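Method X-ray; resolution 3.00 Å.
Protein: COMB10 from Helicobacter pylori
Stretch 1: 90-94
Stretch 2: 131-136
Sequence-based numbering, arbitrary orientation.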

# COMPACT_ATOMS: atom_id res chain seq x y z
N GLY A 90 -1.85 -27.52 -14.87
CA GLY A 90 -2.58 -26.87 -13.79
C GLY A 90 -3.51 -25.76 -14.26
O GLY A 90 -3.43 -25.30 -15.40
N TYR A 91 -4.41 -25.33 -13.37
CA TYR A 91 -5.31 -24.23 -13.64
C TYR A 91 -5.17 -23.25 -12.51
O TYR A 91 -5.10 -23.65 -11.37
CB TYR A 91 -6.74 -24.73 -13.77
CG TYR A 91 -6.89 -25.73 -14.88
CD1 TYR A 91 -7.09 -25.32 -16.19
CD2 TYR A 91 -6.80 -27.09 -14.63
CE1 TYR A 91 -7.21 -26.24 -17.24
CE2 TYR A 91 -6.91 -28.03 -15.66
CZ TYR A 91 -7.11 -27.59 -16.95
OH TYR A 91 -7.22 -28.52 -17.95
N TYR A 92 -5.11 -21.98 -12.84
CA TYR A 92 -4.80 -20.95 -11.86
C TYR A 92 -5.81 -19.82 -11.91
O TYR A 92 -6.38 -19.52 -12.97
CB TYR A 92 -3.40 -20.40 -12.08
CG TYR A 92 -3.22 -19.56 -13.35
CD1 TYR A 92 -3.50 -18.18 -13.36
CD2 TYR A 92 -2.76 -20.13 -14.54
CE1 TYR A 92 -3.32 -17.42 -14.49
CE2 TYR A 92 -2.59 -19.37 -15.69
CZ TYR A 92 -2.87 -18.01 -15.65
OH TYR A 92 -2.71 -17.23 -16.79
N SER A 93 -6.03 -19.18 -10.76
CA SER A 93 -6.79 -17.94 -10.68
C SER A 93 -6.16 -16.98 -9.68
O SER A 93 -5.51 -17.40 -8.72
CB SER A 93 -8.24 -18.21 -10.30
OG SER A 93 -8.35 -18.58 -8.93
N ASN A 94 -6.36 -15.69 -9.92
CA ASN A 94 -5.97 -14.67 -8.98
C ASN A 94 -7.22 -14.21 -8.24
O ASN A 94 -8.21 -13.85 -8.86
CB ASN A 94 -5.25 -13.53 -9.69
CG ASN A 94 -3.82 -13.92 -10.08
OD1 ASN A 94 -3.52 -14.21 -11.27
ND2 ASN A 94 -2.93 -13.95 -9.08
N TYR A 131 -13.34 -20.74 -16.25
CA TYR A 131 -11.95 -20.85 -15.83
C TYR A 131 -11.78 -20.49 -14.35
O TYR A 131 -11.24 -21.28 -13.56
CB TYR A 131 -11.04 -19.96 -16.69
CG TYR A 131 -10.19 -20.68 -17.73
CD1 TYR A 131 -9.12 -21.50 -17.34
CD2 TYR A 131 -10.43 -20.53 -19.12
CE1 TYR A 131 -8.32 -22.15 -18.29
CE2 TYR A 131 -9.63 -21.19 -20.07
CZ TYR A 131 -8.58 -22.00 -19.64
OH TYR A 131 -7.78 -22.66 -20.55
N ASN A 132 -12.24 -19.29 -13.98
CA ASN A 132 -12.12 -18.78 -12.60
C ASN A 132 -13.05 -19.52 -11.66
O ASN A 132 -12.67 -19.90 -10.53
CB ASN A 132 -12.42 -17.27 -12.58
CG ASN A 132 -12.24 -16.65 -11.19
OD1 ASN A 132 -12.99 -15.75 -10.80
ND2 ASN A 132 -11.23 -17.13 -10.44
N GLY A 133 -14.27 -19.73 -12.13
CA GLY A 133 -15.22 -20.62 -11.50
C GLY A 133 -14.61 -22.00 -11.36
O GLY A 133 -14.59 -22.54 -10.26
N LEU A 134 -14.08 -22.55 -12.46
CA LEU A 134 -13.52 -23.91 -12.45
C LEU A 134 -12.48 -24.14 -11.35
O LEU A 134 -12.52 -25.18 -10.68
CB LEU A 134 -12.93 -24.28 -13.80
CG LEU A 134 -12.35 -25.71 -13.89
CD1 LEU A 134 -13.37 -26.69 -14.47
CD2 LEU A 134 -11.05 -25.74 -14.67
N VAL A 135 -11.56 -23.20 -11.17
CA VAL A 135 -10.58 -23.29 -10.08
C VAL A 135 -11.28 -23.27 -8.73
O VAL A 135 -10.90 -24.00 -7.82
CB VAL A 135 -9.57 -22.14 -10.14
CG1 VAL A 135 -8.67 -22.17 -8.93
CG2 VAL A 135 -8.73 -22.24 -11.39
N GLY A 136 -12.32 -22.45 -8.61
CA GLY A 136 -13.14 -22.38 -7.41
C GLY A 136 -13.73 -23.72 -7.04
O GLY A 136 -13.62 -24.16 -5.89

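Residues 90-94 form the end of an extended strand, and helical residues 132-136 cross the strand at 106° between N-to-C directions, the axes approaching to 7.6 Å. Within residues 131-136, Val135 N donates to Tyr131 O (3.1 Å) and Gly136 N to Asn132 O (3.2 Å). No hydrogen bond joins the two stretches; van der Waals packing, including side chain against strand backbone, buries 313 Å² in sum over both sides.

Strand alternation directs Tyr91 and Ser93 toward the helix and Tyr92 away from it. Val135, buried and likewise directed at the strand, bridges these positions: its CG2 lies 4.0 Å from Tyr91 CB and 3.8 Å from the carbonyl carbon, C, of Tyr92, packing along the backbone from Tyr91 to Ser93, while its CG1 also meets Ser93 OG at 3.6 Å. The compact, branched side chain thus fills the space over the strand backbone. The broad ring of Tyr91 (chi1 m) extends the apolar contact. Leu134 CD2 covers one face, 4.2 Å from Tyr91 CG, and Tyr131 CE1 approaches the ring edge, 4.0 Å from Tyr91 CD1. The small side chain of Ser93 packs closely against Asn132, whose chi1 is t (-177°) and whose amide end comes nearer the strand, with Asn132 ND2 3.2 Å from Ser93 CB, a close van der Waals contact.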